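Local coordinates for iron-sulfur cluster assembly scaffold protein IscU (PDB 1SU0) that probably serves as the scaffold on which IscS assembles iron-sulfur clusters before they pass to other proteins, and here binds a zinc ion, at residues R20-A32 against T47-A61. Sequence-based numbering, arbitrary orientation.
Sequences RPHHHGQLDGVEA and TVKFDEDKIEDIAFA
H24 is joined to F60 of strand 55-63 by a single β-bridge, in which F60 N donates to H23 O at 3.0 Å and G25 N returns a weak bond to F60 O. The hairpin 47-61 belongs to the antiparallel sheet of the IscU/NifU fold, and the loop 20-32 runs from helix 8-19 past the edge of strand 55-63 and over one sheet face to strand 33-36. G25 suits the bend because a side chain at its backbone angles would collide with the preceding carbonyl. F60 CB points away from 20-32, but its broad ring swings back to meet P21 and H24 while also touching S72 of helix 66-79; this side chain lies about 12 Å from the zinc ion. H24 turns the edge of its imidazole to the F60 face in a T-shaped pair with planes at 70°, while P21 CB touches F60 CZ at 3.7 Å. H23 uses ND1 for a weak bond to I58 O near its ring plane, and I58 CG2 lies 3.4 Å from the same nitrogen. L27 lies over the face bearing T47 and A59, with CD2 3.7 Å from A59 CB and CD1 beside K49 CB. The A59 methyl is small enough to be met also by G25 O, 3.2 Å from A59 CB. A type II turn from L27 to V30 folds the chain back, its third position taken by G29, whose positive phi favours glycine, and V30 CG1 settles 3.4 Å from V48 O. Threonine suits position 47 by carrying both a methyl and a hydroxyl: T47 CG2 packs on A32 CB, whereas OG1 gives a weak bond to A59 O and, directed by chi1 of 56°, accepts a nearly straight one from L27 N, 2.9 Å long at 167°.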
loop_
_atom_site.group_PDB
_atom_site.type_symbol
_atom_site.label_atom_id
_atom_site.label_comp_id
_atom_site.label_asym_id
_atom_site.label_seq_id
_atom_site.Cartn_x
_atom_site.Cartn_y
_atom_site.Cartn_z
ATOM N N ARG A 20 8.477 -10.032 5.701
ATOM C CA ARG A 20 9.619 -9.113 5.713
ATOM C C ARG A 20 9.308 -7.803 4.967
ATOM O O ARG A 20 9.914 -7.507 3.916
ATOM C CB ARG A 20 10.826 -9.807 5.078
ATOM C CG ARG A 20 12.158 -9.089 5.252
ATOM C CD ARG A 20 13.351 -9.872 4.680
ATOM N NE ARG A 20 14.215 -9.055 3.821
ATOM C CZ ARG A 20 15.548 -9.115 3.801
ATOM N NH1 ARG A 20 16.220 -9.956 4.592
ATOM N NH2 ARG A 20 16.228 -8.320 2.979
ATOM N N PRO A 21 8.361 -7.025 5.503
ATOM C CA PRO A 21 7.934 -5.771 4.877
ATOM C C PRO A 21 9.068 -4.860 4.430
ATOM O O PRO A 21 10.087 -4.743 5.101
ATOM C CB PRO A 21 7.140 -5.081 5.985
ATOM C CG PRO A 21 6.611 -6.199 6.792
ATOM C CD PRO A 21 7.616 -7.286 6.750
ATOM N N HIS A 22 8.846 -4.225 3.286
ATOM C CA HIS A 22 9.718 -3.226 2.710
ATOM C C HIS A 22 9.389 -1.877 3.304
ATOM O O HIS A 22 8.238 -1.613 3.674
ATOM C CB HIS A 22 9.450 -3.149 1.213
ATOM C CG HIS A 22 9.893 -4.356 0.467
ATOM N ND1 HIS A 22 10.377 -5.478 1.098
ATOM C CD2 HIS A 22 9.964 -4.606 -0.860
ATOM C CE1 HIS A 22 10.721 -6.374 0.191
ATOM N NE2 HIS A 22 10.473 -5.872 -1.006
ATOM N N HIS A 23 10.380 -1.000 3.373
ATOM C CA HIS A 23 10.160 0.330 3.918
ATOM C C HIS A 23 9.382 0.237 5.245
ATOM O O HIS A 23 8.339 0.881 5.407
ATOM C CB HIS A 23 9.412 1.200 2.896
ATOM C CG HIS A 23 10.151 1.385 1.607
ATOM N ND1 HIS A 23 10.290 2.614 1.003
ATOM C CD2 HIS A 23 10.806 0.500 0.815
ATOM C CE1 HIS A 23 10.993 2.479 -0.109
ATOM N NE2 HIS A 23 11.318 1.206 -0.245
ATOM N N HIS A 24 9.889 -0.592 6.164
ATOM C CA HIS A 24 9.244 -0.843 7.447
ATOM C C HIS A 24 9.922 0.008 8.502
ATOM O O HIS A 24 11.076 0.387 8.346
ATOM C CB HIS A 24 9.361 -2.324 7.831
ATOM C CG HIS A 24 8.435 -2.754 8.933
ATOM N ND1 HIS A 24 7.075 -2.504 8.913
ATOM C CD2 HIS A 24 8.676 -3.423 10.087
ATOM C CE1 HIS A 24 6.522 -3.006 10.006
ATOM N NE2 HIS A 24 7.474 -3.558 10.739
ATOM N N GLY A 25 9.217 0.262 9.598
ATOM C CA GLY A 25 9.663 1.204 10.599
ATOM C C GLY A 25 9.076 2.576 10.328
ATOM O O GLY A 25 8.086 2.721 9.595
ATOM N N GLN A 26 9.707 3.580 10.932
ATOM C CA GLN A 26 9.238 4.962 10.905
ATOM C C GLN A 26 10.403 5.886 10.588
ATOM O O GLN A 26 11.531 5.648 11.031
ATOM C CB GLN A 26 8.636 5.356 12.273
ATOM C CG GLN A 26 7.573 4.384 12.832
ATOM C CD GLN A 26 6.186 4.593 12.243
ATOM O OE1 GLN A 26 5.795 3.929 11.267
ATOM N NE2 GLN A 26 5.432 5.505 12.844
ATOM N N LEU A 27 10.110 6.948 9.842
ATOM C CA LEU A 27 11.083 7.981 9.515
ATOM C C LEU A 27 11.187 8.997 10.647
ATOM O O LEU A 27 10.200 9.278 11.333
ATOM C CB LEU A 27 10.668 8.701 8.232
ATOM C CG LEU A 27 10.466 7.858 6.969
ATOM C CD1 LEU A 27 10.082 8.766 5.802
ATOM C CD2 LEU A 27 11.702 7.037 6.632
ATOM N N ASP A 28 12.382 9.556 10.815
ATOM C CA ASP A 28 12.670 10.473 11.919
ATOM C C ASP A 28 12.213 11.901 11.629
ATOM O O ASP A 28 12.356 12.382 10.509
ATOM C CB ASP A 28 14.172 10.473 12.236
ATOM C CG ASP A 28 14.578 9.317 13.131
ATOM O OD1 ASP A 28 14.178 8.170 12.829
ATOM O OD2 ASP A 28 15.285 9.463 14.157
ATOM N N GLY A 29 11.677 12.570 12.650
ATOM C CA GLY A 29 11.205 13.942 12.538
ATOM C C GLY A 29 10.035 14.145 11.588
ATOM O O GLY A 29 9.849 15.248 11.075
ATOM N N VAL A 30 9.247 13.092 11.364
ATOM C CA VAL A 30 8.154 13.106 10.387
ATOM C C VAL A 30 6.842 12.665 11.032
ATOM O O VAL A 30 6.699 11.501 11.417
ATOM C CB VAL A 30 8.457 12.161 9.193
ATOM C CG1 VAL A 30 7.229 11.983 8.299
ATOM C CG2 VAL A 30 9.634 12.689 8.375
ATOM N N GLU A 31 5.886 13.588 11.128
ATOM C CA GLU A 31 4.593 13.316 11.750
ATOM C C GLU A 31 3.902 12.205 10.982
ATOM O O GLU A 31 3.628 12.345 9.798
ATOM C CB GLU A 31 3.708 14.570 11.763
ATOM C CG GLU A 31 4.112 15.652 12.773
ATOM C CD GLU A 31 4.616 16.933 12.107
ATOM O OE1 GLU A 31 5.422 16.834 11.145
ATOM O OE2 GLU A 31 4.218 18.046 12.540
ATOM N N ALA A 32 3.638 11.098 11.664
ATOM C CA ALA A 32 3.115 9.895 11.027
ATOM C C ALA A 32 1.622 10.009 10.784
ATOM O O ALA A 32 0.952 10.843 11.377
ATOM C CB ALA A 32 3.406 8.679 11.883
ATOM N N THR A 47 4.744 7.179 8.080
ATOM C CA THR A 47 5.514 8.415 7.941
ATOM C C THR A 47 5.918 8.622 6.485
ATOM O O THR A 47 6.510 7.729 5.879
ATOM C CB THR A 47 6.792 8.373 8.783
ATOM O OG1 THR A 47 7.565 7.222 8.428
ATOM C CG2 THR A 47 6.481 8.219 10.270
ATOM N N VAL A 48 5.618 9.791 5.924
ATOM C CA VAL A 48 6.047 10.089 4.555
ATOM C C VAL A 48 6.837 11.390 4.489
ATOM O O VAL A 48 6.419 12.432 5.015
ATOM C CB VAL A 48 4.873 10.168 3.570
ATOM C CG1 VAL A 48 5.376 10.430 2.159
ATOM C CG2 VAL A 48 4.070 8.882 3.600
ATOM N N LYS A 49 7.982 11.304 3.822
ATOM C CA LYS A 49 8.848 12.446 3.574
ATOM C C LYS A 49 8.656 12.937 2.138
ATOM O O LYS A 49 8.605 12.139 1.205
ATOM C CB LYS A 49 10.301 12.024 3.799
ATOM C CG LYS A 49 11.323 13.139 3.709
ATOM C CD LYS A 49 12.707 12.612 4.053
ATOM C CE LYS A 49 13.771 13.659 3.811
ATOM N NZ LYS A 49 13.569 14.854 4.673
ATOM N N PHE A 50 8.517 14.248 1.985
ATOM C CA PHE A 50 8.542 14.910 0.683
ATOM C C PHE A 50 9.682 15.931 0.700
ATOM O O PHE A 50 9.799 16.705 1.653
ATOM C CB PHE A 50 7.215 15.627 0.403
ATOM C CG PHE A 50 6.002 14.813 0.751
ATOM C CD1 PHE A 50 5.534 14.767 2.065
ATOM C CD2 PHE A 50 5.328 14.079 -0.230
ATOM C CE1 PHE A 50 4.420 14.014 2.394
ATOM C CE2 PHE A 50 4.206 13.313 0.098
ATOM C CZ PHE A 50 3.752 13.282 1.406
ATOM N N ASP A 51 10.530 15.914 -0.327
ATOM C CA ASP A 51 11.608 16.898 -0.450
ATOM C C ASP A 51 11.179 17.992 -1.415
ATOM O O ASP A 51 11.371 19.179 -1.149
ATOM C CB ASP A 51 12.926 16.227 -0.880
ATOM C CG ASP A 51 13.301 16.507 -2.324
ATOM O OD1 ASP A 51 14.014 17.500 -2.574
ATOM O OD2 ASP A 51 12.938 15.783 -3.272
ATOM N N GLU A 52 10.594 17.569 -2.530
ATOM C CA GLU A 52 9.975 18.461 -3.497
ATOM C C GLU A 52 8.469 18.204 -3.348
ATOM O O GLU A 52 7.981 17.947 -2.236
ATOM C CB GLU A 52 10.495 18.124 -4.907
ATOM C CG GLU A 52 10.381 19.242 -5.931
ATOM C CD GLU A 52 11.571 20.186 -5.937
ATOM O OE1 GLU A 52 11.553 21.141 -6.739
ATOM O OE2 GLU A 52 12.517 19.982 -5.148
ATOM N N ASP A 53 7.738 18.271 -4.459
ATOM C CA ASP A 53 6.378 17.751 -4.526
ATOM C C ASP A 53 6.410 16.208 -4.492
ATOM O O ASP A 53 5.404 15.564 -4.201
ATOM C CB ASP A 53 5.691 18.263 -5.807
ATOM C CG ASP A 53 4.175 18.270 -5.699
ATOM O OD1 ASP A 53 3.510 17.953 -6.710
ATOM O OD2 ASP A 53 3.561 18.576 -4.649
ATOM N N LYS A 54 7.575 15.631 -4.788
ATOM C CA LYS A 54 7.759 14.186 -4.806
ATOM C C LYS A 54 7.909 13.587 -3.406
ATOM O O LYS A 54 8.013 14.305 -2.413
ATOM C CB LYS A 54 8.983 13.823 -5.659
ATOM C CG LYS A 54 10.339 13.931 -4.942
ATOM C CD LYS A 54 11.337 12.918 -5.491
ATOM C CE LYS A 54 12.717 13.085 -4.871
ATOM N NZ LYS A 54 13.450 14.272 -5.429
ATOM N N ILE A 55 7.929 12.258 -3.351
ATOM C CA ILE A 55 8.122 11.523 -2.105
ATOM C C ILE A 55 9.602 11.119 -2.003
ATOM O O ILE A 55 10.063 10.213 -2.694
ATOM C CB ILE A 55 7.161 10.299 -2.037
ATOM C CG1 ILE A 55 5.714 10.776 -1.862
ATOM C CG2 ILE A 55 7.536 9.353 -0.898
ATOM C CD1 ILE A 55 4.660 9.748 -2.233
ATOM N N GLU A 56 10.347 11.842 -1.167
ATOM C CA GLU A 56 11.746 11.524 -0.867
ATOM C C GLU A 56 11.834 10.106 -0.306
ATOM O O GLU A 56 12.515 9.249 -0.868
ATOM C CB GLU A 56 12.323 12.536 0.149
ATOM C CG GLU A 56 13.760 13.002 -0.107
ATOM C CD GLU A 56 14.834 12.058 0.421
ATOM O OE1 GLU A 56 14.525 11.182 1.269
ATOM O OE2 GLU A 56 16.005 12.208 -0.007
ATOM N N ASP A 57 11.130 9.870 0.798
ATOM C CA ASP A 57 11.144 8.566 1.462
ATOM C C ASP A 57 9.822 8.255 2.186
ATOM O O ASP A 57 9.007 9.151 2.440
ATOM C CB ASP A 57 12.339 8.468 2.434
ATOM C CG ASP A 57 12.824 7.024 2.643
ATOM O OD1 ASP A 57 13.366 6.727 3.733
ATOM O OD2 ASP A 57 12.705 6.117 1.784
ATOM N N ILE A 58 9.636 6.973 2.505
ATOM C CA ILE A 58 8.411 6.461 3.124
ATOM C C ILE A 58 8.690 5.230 3.990
ATOM O O ILE A 58 9.597 4.443 3.702
ATOM C CB ILE A 58 7.372 6.130 2.026
ATOM C CG1 ILE A 58 6.009 5.817 2.626
ATOM C CG2 ILE A 58 7.861 4.995 1.090
ATOM C CD1 ILE A 58 4.903 5.873 1.588
ATOM N N ALA A 59 7.896 5.082 5.051
ATOM C CA ALA A 59 8.057 4.009 6.019
ATOM C C ALA A 59 6.752 3.743 6.756
ATOM O O ALA A 59 5.944 4.659 6.974
ATOM C CB ALA A 59 9.153 4.357 7.021
ATOM N N PHE A 60 6.556 2.485 7.143
ATOM C CA PHE A 60 5.340 2.080 7.832
ATOM C C PHE A 60 5.534 0.980 8.884
ATOM O O PHE A 60 6.478 0.181 8.854
ATOM C CB PHE A 60 4.260 1.646 6.844
ATOM C CG PHE A 60 4.301 0.190 6.526
ATOM C CD1 PHE A 60 3.516 -0.713 7.239
ATOM C CD2 PHE A 60 5.164 -0.289 5.528
ATOM C CE1 PHE A 60 3.580 -2.065 6.977
ATOM C CE2 PHE A 60 5.230 -1.623 5.252
ATOM C CZ PHE A 60 4.439 -2.522 5.976
ATOM N N ALA A 61 4.579 0.959 9.800
ATOM C CA ALA A 61 4.574 0.026 10.894
ATOM C C ALA A 61 3.135 -0.172 11.338
ATOM O O ALA A 61 2.299 0.717 11.184
ATOM C CB ALA A 61 5.416 0.558 12.029
#